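Local coordinates for EXOU (Pseudomonas aeruginosa, PDB 4AKX), which is a type III secretion toxin, probably a patatin-like phospholipase that breaks down host membrane lipids, held here by its chaperone SpcU, at residues G236-D241 against D279-Q284; E608-H613 against N621-D626. One frame throughout, in Å; residues are numbered along the deposited sequence.

Contact 1: residues G236-D241 against D279-Q284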
# COMPACT_ATOMS: atom_id res chain seq x y z
N GLY B 236 30.19 30.82 41.25
CA GLY B 236 28.98 30.00 41.35
C GLY B 236 29.28 28.51 41.31
O GLY B 236 30.38 28.09 40.91
N VAL B 237 28.32 27.69 41.72
CA VAL B 237 28.50 26.25 41.61
C VAL B 237 28.35 25.78 40.16
O VAL B 237 27.42 26.18 39.45
CB VAL B 237 27.58 25.45 42.57
CG1 VAL B 237 27.35 26.24 43.85
CG2 VAL B 237 26.25 25.09 41.90
N THR B 238 29.31 24.98 39.71
CA THR B 238 29.29 24.40 38.39
C THR B 238 28.59 23.04 38.43
O THR B 238 28.13 22.61 39.49
CB THR B 238 30.73 24.27 37.82
OG1 THR B 238 31.55 23.44 38.67
CG2 THR B 238 31.38 25.64 37.67
N PHE B 239 28.48 22.37 37.29
CA PHE B 239 28.10 20.97 37.30
C PHE B 239 29.30 20.13 37.76
O PHE B 239 29.16 19.26 38.65
CB PHE B 239 27.61 20.52 35.92
CG PHE B 239 26.39 21.26 35.42
CD1 PHE B 239 25.11 20.83 35.75
CD2 PHE B 239 26.54 22.35 34.57
CE1 PHE B 239 23.99 21.50 35.27
CE2 PHE B 239 25.43 23.01 34.09
CZ PHE B 239 24.15 22.60 34.45
N GLY B 240 30.47 20.44 37.20
CA GLY B 240 31.69 19.69 37.49
C GLY B 240 31.86 19.36 38.96
O GLY B 240 32.33 18.27 39.32
N ASP B 241 31.44 20.28 39.81
CA ASP B 241 31.67 20.11 41.23
C ASP B 241 30.45 19.59 41.97
O ASP B 241 30.58 18.84 42.95
CB ASP B 241 32.17 21.42 41.84
CG ASP B 241 31.33 22.59 41.44
OD1 ASP B 241 30.33 22.37 40.71
OD2 ASP B 241 31.68 23.73 41.83
N ASP B 279 32.08 23.10 33.49
CA ASP B 279 32.59 24.22 34.27
C ASP B 279 31.69 25.44 34.14
O ASP B 279 31.85 26.42 34.86
CB ASP B 279 34.02 24.55 33.85
CG ASP B 279 34.95 23.34 33.89
OD1 ASP B 279 34.79 22.46 34.79
OD2 ASP B 279 35.84 23.26 33.02
N LEU B 280 30.73 25.36 33.21
CA LEU B 280 29.66 26.34 33.17
C LEU B 280 28.89 26.30 34.48
O LEU B 280 28.78 25.25 35.11
CB LEU B 280 28.72 26.05 32.00
CG LEU B 280 27.30 26.61 32.14
CD1 LEU B 280 27.22 28.02 31.56
CD2 LEU B 280 26.30 25.68 31.46
N GLU B 281 28.38 27.45 34.89
CA GLU B 281 27.71 27.58 36.17
C GLU B 281 26.24 27.17 36.12
O GLU B 281 25.48 27.61 35.27
CB GLU B 281 27.81 29.02 36.65
CG GLU B 281 29.01 29.34 37.51
CD GLU B 281 29.02 30.80 37.93
OE1 GLU B 281 27.92 31.38 38.09
OE2 GLU B 281 30.11 31.37 38.08
N VAL B 282 25.85 26.38 37.11
CA VAL B 282 24.47 25.91 37.29
C VAL B 282 23.44 27.01 37.23
O VAL B 282 22.36 26.82 36.72
CB VAL B 282 24.32 25.15 38.63
CG1 VAL B 282 22.86 25.13 39.07
CG2 VAL B 282 24.88 23.74 38.50
N ALA B 283 23.78 28.16 37.77
CA ALA B 283 22.87 29.30 37.77
C ALA B 283 22.60 29.79 36.35
O ALA B 283 21.46 30.05 35.99
CB ALA B 283 23.43 30.43 38.64
N GLN B 284 23.66 29.89 35.55
CA GLN B 284 23.56 30.49 34.24
C GLN B 284 22.56 29.71 33.41
O GLN B 284 21.62 30.27 32.83
CB GLN B 284 24.93 30.49 33.54
CG GLN B 284 24.91 31.22 32.20
CD GLN B 284 26.23 31.89 31.87
OE1 GLN B 284 27.15 31.95 32.69
NE2 GLN B 284 26.33 32.41 30.65
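Two helix starts meet here in the patatin-like phospholipase region. Residues 236-241 lead into helix 239-246, and residues 279-284 lead into helix 282-288. The two touching parts run 117° apart.

Two hydrogen bonds join them. Val-282 N, in the first turn of its helix, donates a hydrogen bond to Val-237 O at 2.8 Å. The donor lies in the plane of that carbonyl. Glu-281 sits at the N-cap position just before this helix. Its chain is extended beyond CG and runs alongside Gly-236, and its OE2 takes a weak bond from Gly-236 N. Two CA-H...O contacts lie beside these bonds: Glu-281 CA meets Val-237 O, and Thr-238 CA meets Leu-280 O at 3.4 Å.

Most apolar contacts gather round Phe-239. Its CG is anti to the carbonyl carbon (chi1 -61°). Val-282 CG2 lies over one ring face, 4.0 Å from the centroid of the Phe-239 ring, in a CH-pi contact. Leu-280 CD2 comes in plane at the ring edge, 3.8 Å from Phe-239 CE2. Val-282 CB also meets Val-237 CG2 at 3.8 Å, the two valines crossing obliquely. Leu-255 of strand 254-263 touches both Phe-239 and Val-282. Helix 195-214 packs on Val-237 through Thr-204 and Val-208.

One polar group is held within residues 236-241. Thr-238 turns OG1 between its backbone N and carbonyl carbon (chi1 59°). From there OG1 gives a 2.6 Å hydrogen bond to Asp-241 OD1, reaching it from above the carboxylate plane.

Contact 2: residues E608-H613 against N621-D626; sequences EEQLRH and NQALND
The side chains of Gln-610 and Asp-626 cross at about a right angle between two antiparallel helices. The short segments 608-613 and 621-626 run at 175°, with their axes 9.1 Å apart. They form part of a helical hairpin in the C-terminal region of the toxin.

Gln-610 points its CB toward the other helix. Its chain is extended beyond CG, which carries the amide across to helix 617-630. NE2 of Gln-610 donates to Asp-626 OD2 at 2.7 Å, with an N-H...O angle of 162°. The acceptor lies close to the amide plane. The donor stands above the carboxylate plane, and the two flat groups are turned 50° against each other. Asp-626 also points its CB toward the other helix, with CG anti to the carbonyl carbon. Its OD2 has a second partner, a salt bridge to Arg-606. Two donors on one oxygen should help to keep the acid charged.

The other amide atom, Gln-610 OE1, lies beside Ala-623 CA at 3.5 Å. Gln-610 and Ala-623 are also the closest backbone pair, with CA atoms 5.9 Å apart. The small Ala-623 side chain points into the interface. Leu-611 meets it from the other helix, Leu-611 CD2 to Ala-623 CB at 3.6 Å.

Away from the interface, Arg-612 NH1 forms a salt bridge with Glu-609 OE1, lying at its syn lone pair. Glu-609 OE2 pairs with Arg-83 of the SpcU chain. SpcU also packs on Gln-610 through its Leu-48 and on Asp-626 through its Ser-51. Ile-582 of helix 561-591 touches both Leu-611 and Leu-624, so this long helix packs against both arms of the hairpin.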
# COMPACT_ATOMS: atom_id res chain seq x y z
N GLU B 608 14.38 6.75 12.20
CA GLU B 608 14.63 6.51 13.61
C GLU B 608 14.76 5.02 13.85
O GLU B 608 15.60 4.57 14.62
CB GLU B 608 13.47 7.07 14.43
CG GLU B 608 13.83 7.65 15.79
CD GLU B 608 12.62 8.27 16.51
OE1 GLU B 608 11.58 8.51 15.86
OE2 GLU B 608 12.68 8.50 17.74
N GLU B 609 13.91 4.25 13.17
CA GLU B 609 13.81 2.80 13.35
C GLU B 609 15.09 2.17 12.85
O GLU B 609 15.68 1.32 13.52
CB GLU B 609 12.60 2.27 12.54
CG GLU B 609 12.19 0.83 12.80
CD GLU B 609 12.10 0.49 14.28
OE1 GLU B 609 12.56 1.35 15.09
OE2 GLU B 609 11.58 -0.61 14.64
N GLN B 610 15.49 2.58 11.64
CA GLN B 610 16.75 2.17 11.03
C GLN B 610 17.94 2.39 11.97
O GLN B 610 18.73 1.48 12.23
CB GLN B 610 16.98 2.93 9.74
CG GLN B 610 16.81 2.05 8.52
CD GLN B 610 16.45 2.83 7.29
OE1 GLN B 610 16.46 4.06 7.28
NE2 GLN B 610 16.13 2.12 6.23
N LEU B 611 18.02 3.62 12.47
CA LEU B 611 19.06 4.03 13.39
C LEU B 611 19.04 3.24 14.66
O LEU B 611 20.07 2.76 15.07
CB LEU B 611 18.90 5.51 13.73
CG LEU B 611 19.17 6.55 12.64
CD1 LEU B 611 18.91 7.92 13.23
CD2 LEU B 611 20.58 6.46 12.04
N ARG B 612 17.87 3.10 15.30
CA ARG B 612 17.77 2.25 16.52
C ARG B 612 18.44 0.90 16.35
O ARG B 612 19.10 0.45 17.25
CB ARG B 612 16.34 2.03 17.02
CG ARG B 612 15.63 3.30 17.52
CD ARG B 612 14.17 3.02 17.89
NE ARG B 612 14.07 2.15 19.07
CZ ARG B 612 13.43 0.95 19.10
NH1 ARG B 612 12.79 0.45 18.01
NH2 ARG B 612 13.43 0.26 20.25
N HIS B 613 18.29 0.27 15.18
CA HIS B 613 18.76 -1.09 15.00
C HIS B 613 20.07 -1.19 14.28
O HIS B 613 20.57 -2.30 14.04
CB HIS B 613 17.72 -1.92 14.28
CG HIS B 613 16.45 -2.14 15.07
ND1 HIS B 613 15.41 -1.27 15.04
CD2 HIS B 613 16.08 -3.16 15.94
CE1 HIS B 613 14.43 -1.72 15.85
NE2 HIS B 613 14.84 -2.88 16.39
N ASN B 621 24.92 4.66 7.25
CA ASN B 621 24.94 5.40 6.01
C ASN B 621 23.60 5.28 5.31
O ASN B 621 23.07 6.27 4.81
CB ASN B 621 26.10 4.96 5.10
CG ASN B 621 27.46 5.16 5.75
OD1 ASN B 621 27.75 6.22 6.32
ND2 ASN B 621 28.32 4.13 5.68
N GLN B 622 23.01 4.09 5.35
CA GLN B 622 21.81 3.82 4.56
C GLN B 622 20.63 4.56 5.12
O GLN B 622 19.71 4.94 4.40
CB GLN B 622 21.48 2.34 4.55
CG GLN B 622 20.58 1.94 3.39
CD GLN B 622 21.14 2.40 2.05
OE1 GLN B 622 20.47 3.11 1.30
NE2 GLN B 622 22.38 2.03 1.76
N ALA B 623 20.67 4.77 6.44
CA ALA B 623 19.63 5.51 7.10
C ALA B 623 19.54 6.85 6.45
O ALA B 623 18.52 7.20 5.87
CB ALA B 623 19.96 5.66 8.57
N LEU B 624 20.67 7.55 6.47
CA LEU B 624 20.78 8.90 5.95
C LEU B 624 20.46 8.98 4.47
O LEU B 624 19.82 9.93 4.02
CB LEU B 624 22.19 9.44 6.22
CG LEU B 624 22.78 9.20 7.63
CD1 LEU B 624 24.29 8.99 7.58
CD2 LEU B 624 22.46 10.34 8.59
N ASN B 625 20.87 7.99 3.69
CA ASN B 625 20.55 8.05 2.27
C ASN B 625 19.05 7.98 2.07
O ASN B 625 18.51 8.70 1.20
CB ASN B 625 21.23 6.97 1.47
CG ASN B 625 22.72 7.00 1.60
OD1 ASN B 625 23.37 7.99 1.24
ND2 ASN B 625 23.29 5.92 2.13
N ASP B 626 18.37 7.13 2.87
CA ASP B 626 16.91 7.01 2.73
C ASP B 626 16.26 8.40 2.80
O ASP B 626 15.48 8.79 1.92
CB ASP B 626 16.32 6.04 3.74
CG ASP B 626 16.45 4.56 3.30
OD1 ASP B 626 17.10 4.26 2.26
OD2 ASP B 626 15.89 3.68 4.01

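In the fold
The two contacts lie in different regions of the toxin. Their centres are 36 Å apart, their nearest atoms about 25 Å, and they share no helix or strand. Contact 1 is partly buried in the patatin-like region. It joins the starts of two helices beside strand 254-263. One backbone bond, a weak bond to a glutamate and the packing of two aliphatic side chains on one phenylalanine ring carry it, and no other chain of the assembly touches it. Contact 2 is mostly buried and lies in the C-terminal helical region. It joins the last turns of helix 598-613 to the middle of helix 617-630. An amide-carboxylate bond and one small apolar contact carry it, and SpcU reaches its polar residues.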